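Local coordinates for protein mevalonate 3-kinase (Thermoplasma acidophilum, PDB 4RKS) that phosphorylates mevalonate with ATP to give mevalonate 3-phosphate, a step of the alternative mevalonate pathway to isoprenoids in extreme acidophiles, at residues G167-T172 against K183-E188; T28-I33 against G330-R335. All blocks are in the same frame, centred on the assembly; numbering follows the deposited sequence.

Interaction 1 of 2, residues G167-T172 against K183-E188; sequences GGLTIT and KILDPE
Leu169 pairs with both Ile184 and Leu185, one residue facing two. Its carbonyl O takes the amide of Ile184, N to O 2.9 Å. The same oxygen receives a second, weak bond from Leu185 N at 3.4 Å, while Leu169 N returns a bond to Leu185 O at 3.0 Å. Two donors on one acceptor, with Ile184 at phi/psi -108/-40, mark a classic beta bulge; beyond it Thr170 and Lys183 form an antiparallel non-hydrogen-bonded pair.

The bulge turns Ile184 in toward the partner strand, where it crosses Ile171 at an angle, its CG1 meeting Ile171 CG1 at 3.8 Å. Ile184 CG1 lies beside its own backbone N and CG2 anti to it, which directs one branch to Ile171 and leaves CG2 to touch Leu169 CD2 at 4.2 Å. Leu169 and Leu185 run side by side in the same direction and meet through Leu169 CD2 and Leu185 CD1, 4.1 Å apart. Branched aliphatic chains suit this side, because helices 220-238 and 243-262 pack on it: Ile234 and Ile246 touch Leu169, and Ala238 touches both Ile184 and Leu185.

Gly168 has positive phi, and a side chain there would run into Leu185 O; without one, its CA can lie 3.9 Å from Pro187 CD, where the second strand gives way to a 3-10 turn. Thr170 and Lys183 put their side chains on the face away from Leu169 and Leu185, and Thr170 CG2 comes against Lys183 CA; Thr170 also touches Arg163, a substrate-binding residue of helix 161-166. Together the segments belong to a bulged beta hairpin of strands 169-174 and 179-185, whose first strand also pairs antiparallel with strand 53-59.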
# COMPACT_ATOMS: atom_id res chain seq x y z
N GLY A 167 -2.38 8.93 2.71
CA GLY A 167 -2.31 8.47 4.09
C GLY A 167 -3.65 8.08 4.67
O GLY A 167 -4.68 8.20 4.01
N GLY A 168 -3.65 7.62 5.92
CA GLY A 168 -4.89 7.20 6.55
C GLY A 168 -5.65 6.14 5.78
O GLY A 168 -5.06 5.25 5.14
N LEU A 169 -6.98 6.21 5.85
CA LEU A 169 -7.83 5.33 5.07
C LEU A 169 -8.22 6.05 3.80
O LEU A 169 -8.70 7.17 3.85
CB LEU A 169 -9.08 4.93 5.85
CG LEU A 169 -10.18 4.17 5.10
CD1 LEU A 169 -9.66 2.81 4.65
CD2 LEU A 169 -11.44 4.03 5.99
N THR A 170 -8.00 5.40 2.66
CA THR A 170 -8.35 5.98 1.37
C THR A 170 -9.20 5.02 0.57
O THR A 170 -9.23 3.81 0.84
CB THR A 170 -7.10 6.33 0.54
OG1 THR A 170 -6.30 5.15 0.38
CG2 THR A 170 -6.28 7.45 1.22
N ILE A 171 -9.91 5.59 -0.40
CA ILE A 171 -10.57 4.83 -1.44
C ILE A 171 -10.00 5.31 -2.77
O ILE A 171 -9.86 6.51 -2.98
CB ILE A 171 -12.10 5.01 -1.43
CG1 ILE A 171 -12.73 4.29 -0.24
CG2 ILE A 171 -12.72 4.52 -2.74
CD1 ILE A 171 -14.16 4.67 -0.03
N THR A 172 -9.66 4.38 -3.65
CA THR A 172 -9.23 4.77 -4.98
C THR A 172 -10.28 4.28 -5.96
O THR A 172 -10.33 3.08 -6.27
CB THR A 172 -7.86 4.22 -5.33
OG1 THR A 172 -6.91 4.76 -4.41
CG2 THR A 172 -7.46 4.60 -6.77
N LYS A 183 -9.23 10.76 0.44
CA LYS A 183 -9.02 10.52 1.86
C LYS A 183 -10.35 10.40 2.57
O LYS A 183 -11.18 11.30 2.48
CB LYS A 183 -8.21 11.65 2.49
CG LYS A 183 -6.78 11.70 2.02
CD LYS A 183 -6.28 13.13 1.89
CE LYS A 183 -6.10 13.78 3.25
NZ LYS A 183 -5.40 15.09 3.13
N ILE A 184 -10.54 9.30 3.30
CA ILE A 184 -11.84 8.99 3.91
C ILE A 184 -11.83 9.17 5.42
O ILE A 184 -12.80 9.68 5.99
CB ILE A 184 -12.25 7.53 3.56
CG1 ILE A 184 -12.36 7.36 2.04
CG2 ILE A 184 -13.55 7.18 4.19
CD1 ILE A 184 -13.41 8.24 1.39
N LEU A 185 -10.74 8.77 6.07
CA LEU A 185 -10.53 8.99 7.50
C LEU A 185 -9.04 9.27 7.77
O LEU A 185 -8.16 8.70 7.12
CB LEU A 185 -10.99 7.79 8.34
CG LEU A 185 -12.48 7.49 8.54
CD1 LEU A 185 -12.63 6.14 9.28
CD2 LEU A 185 -13.17 8.62 9.33
N ASP A 186 -8.79 10.15 8.73
CA ASP A 186 -7.43 10.46 9.21
C ASP A 186 -6.89 9.29 10.04
O ASP A 186 -7.66 8.52 10.60
CB ASP A 186 -7.43 11.74 10.06
CG ASP A 186 -7.87 12.98 9.29
OD1 ASP A 186 -7.64 13.05 8.06
OD2 ASP A 186 -8.41 13.92 9.93
N PRO A 187 -5.56 9.18 10.14
CA PRO A 187 -4.94 8.22 11.06
C PRO A 187 -5.46 8.36 12.50
O PRO A 187 -5.57 7.37 13.21
CB PRO A 187 -3.43 8.54 10.98
CG PRO A 187 -3.30 9.75 10.08
CD PRO A 187 -4.56 9.89 9.31
N GLU A 188 -5.81 9.58 12.91
CA GLU A 188 -6.36 9.83 14.25
C GLU A 188 -7.67 9.08 14.53
O GLU A 188 -7.97 8.77 15.68
CB GLU A 188 -6.58 11.33 14.47
CG GLU A 188 -5.30 12.14 14.64
CD GLU A 188 -4.49 12.29 13.35
OE1 GLU A 188 -5.06 12.12 12.24
OE2 GLU A 188 -3.28 12.56 13.45

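Interaction 2 of 2, residues T28-I33 against G330-R335; sequences TAYPTI and GAWHRR
Thr28 and Trp332 exchange two backbone bonds, Thr28 N to Trp332 O and Trp332 N to Thr28 O, both 2.9 Å, as an antiparallel hydrogen-bonded pair. A third bond joins side chains: Trp332 NE1 donates to Tyr30 OH at 3.1 Å (162°), with the hydroxyl lying close to the indole plane. Trp332 CG sits between its backbone N and carbonyl carbon (chi1 53°), a setting that lays the indole over Thr28 and leads NE1 to the phenol. Thr28 CB comes over one face of the five-membered ring as a CH-pi contact, 4.0 Å from its centroid. The two aromatic rings meet rim to rim, their planes 32° apart. A phenylalanine in place of Tyr30 would probably leave the indole N-H without this acceptor and the indole less firmly fixed in its rotation.

A water bonds to Thr28 OG1 at 2.7 Å and, weakly, to Arg334 NH2, bringing the threonine hydroxyl and the guanidinium together indirectly. Next along the strands, Ala29 CB and Ala331 CB touch at 3.6 Å; residues this small suit the closeness of helix 128-141, whose Ala132 touches Ala29 and Ala136 touches Ala331. Ala331 also shares a backbone bond with Leu165. Here the C-terminal strand 332-333 adds antiparallel to strand 24-34, joining the two ends of this GHMP-family kinase chain.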
# COMPACT_ATOMS: atom_id res chain seq x y z
N THR A 28 9.89 10.81 2.57
CA THR A 28 9.56 9.59 3.34
C THR A 28 8.09 9.21 3.09
O THR A 28 7.23 10.07 3.12
CB THR A 28 9.80 9.81 4.87
OG1 THR A 28 11.18 10.10 5.11
CG2 THR A 28 9.38 8.57 5.71
N ALA A 29 7.80 7.93 2.86
CA ALA A 29 6.40 7.48 2.87
C ALA A 29 6.28 6.15 3.61
O ALA A 29 7.31 5.51 3.92
CB ALA A 29 5.84 7.37 1.46
N TYR A 30 5.05 5.72 3.88
CA TYR A 30 4.76 4.52 4.66
C TYR A 30 4.07 3.47 3.81
O TYR A 30 3.28 3.81 2.93
CB TYR A 30 3.91 4.90 5.90
CG TYR A 30 4.63 5.94 6.70
CD1 TYR A 30 5.74 5.59 7.47
CD2 TYR A 30 4.29 7.28 6.61
CE1 TYR A 30 6.44 6.53 8.17
CE2 TYR A 30 5.00 8.25 7.31
CZ TYR A 30 6.08 7.85 8.08
OH TYR A 30 6.80 8.78 8.78
N PRO A 31 4.34 2.18 4.09
CA PRO A 31 3.72 1.08 3.35
C PRO A 31 2.23 0.97 3.61
O PRO A 31 1.66 1.66 4.46
CB PRO A 31 4.47 -0.16 3.87
CG PRO A 31 4.84 0.22 5.28
CD PRO A 31 5.18 1.69 5.21
N THR A 32 1.57 0.14 2.82
CA THR A 32 0.12 0.12 2.86
C THR A 32 -0.44 -1.31 2.96
O THR A 32 0.25 -2.29 2.66
CB THR A 32 -0.48 0.82 1.61
OG1 THR A 32 -0.17 0.06 0.44
CG2 THR A 32 0.11 2.21 1.46
N ILE A 33 -1.69 -1.38 3.41
CA ILE A 33 -2.48 -2.61 3.48
C ILE A 33 -3.81 -2.38 2.77
O ILE A 33 -4.51 -1.40 3.06
CB ILE A 33 -2.74 -3.04 4.94
CG1 ILE A 33 -1.44 -3.43 5.64
CG2 ILE A 33 -3.75 -4.20 5.00
CD1 ILE A 33 -1.52 -3.44 7.17
N GLY A 330 0.24 10.44 5.33
CA GLY A 330 0.76 10.38 3.97
C GLY A 330 2.24 10.71 3.82
O GLY A 330 2.92 10.97 4.80
N ALA A 331 2.74 10.66 2.58
CA ALA A 331 4.16 10.89 2.30
C ALA A 331 4.56 12.32 2.63
O ALA A 331 3.72 13.22 2.60
CB ALA A 331 4.45 10.59 0.83
N TRP A 332 5.83 12.55 2.96
CA TRP A 332 6.24 13.92 3.32
C TRP A 332 7.67 14.22 2.91
O TRP A 332 8.48 13.32 2.73
CB TRP A 332 6.05 14.16 4.83
CG TRP A 332 6.72 13.14 5.74
CD1 TRP A 332 6.22 11.92 6.10
CD2 TRP A 332 7.97 13.28 6.41
NE1 TRP A 332 7.10 11.28 6.96
CE2 TRP A 332 8.18 12.11 7.17
CE3 TRP A 332 8.93 14.29 6.46
CZ2 TRP A 332 9.32 11.91 7.95
CZ3 TRP A 332 10.06 14.10 7.24
CH2 TRP A 332 10.25 12.91 7.97
N HIS A 333 7.99 15.49 2.75
CA HIS A 333 9.32 15.84 2.26
C HIS A 333 10.15 16.61 3.27
O HIS A 333 9.63 17.21 4.23
CB HIS A 333 9.20 16.64 0.95
CG HIS A 333 8.79 18.07 1.15
ND1 HIS A 333 9.70 19.09 1.33
CD2 HIS A 333 7.56 18.64 1.21
CE1 HIS A 333 9.05 20.23 1.50
NE2 HIS A 333 7.75 19.98 1.44
N ARG A 334 11.46 16.60 3.06
CA ARG A 334 12.38 17.45 3.82
C ARG A 334 12.74 18.68 3.00
O ARG A 334 12.57 18.69 1.78
CB ARG A 334 13.64 16.66 4.20
CG ARG A 334 13.36 15.45 5.06
CD ARG A 334 14.57 14.54 5.10
NE ARG A 334 14.30 13.30 5.82
CZ ARG A 334 14.26 13.20 7.14
NH1 ARG A 334 14.47 14.28 7.89
NH2 ARG A 334 14.01 12.03 7.71
N ARG A 335 13.21 19.72 3.67
CA ARG A 335 13.72 20.90 2.96
C ARG A 335 14.87 20.49 2.05
O ARG A 335 15.75 19.73 2.46
CB ARG A 335 14.18 21.97 3.95
CG ARG A 335 13.07 22.48 4.89
CD ARG A 335 13.57 23.55 5.88
NE ARG A 335 14.36 22.99 6.97
CZ ARG A 335 13.85 22.45 8.08
NH1 ARG A 335 14.66 21.97 9.01
NH2 ARG A 335 12.53 22.38 8.24
O HOH W 1 12.40 9.74 7.47

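The two contacts lie about 14 Å apart between centres, with nearest atoms about 3 Å apart but not touching. Along the chain, both strands of interaction 1 fall in the long span between the partners of interaction 2: the first is a local hairpin, whereas the second joins segments 297 residues apart. Strand 53-59 connects them, pairing antiparallel with both strand 24-34 and strand 169-174. Helix 161-166 is a second shared neighbour, offering Ser164 to Ala29 and substrate-binding Arg163 to Thr170. A short-range hairpin and a terminal pairing thus lie on strands joined through strand 53-59, with the side chain of Thr170 about 10 Å from the bound mevalonate.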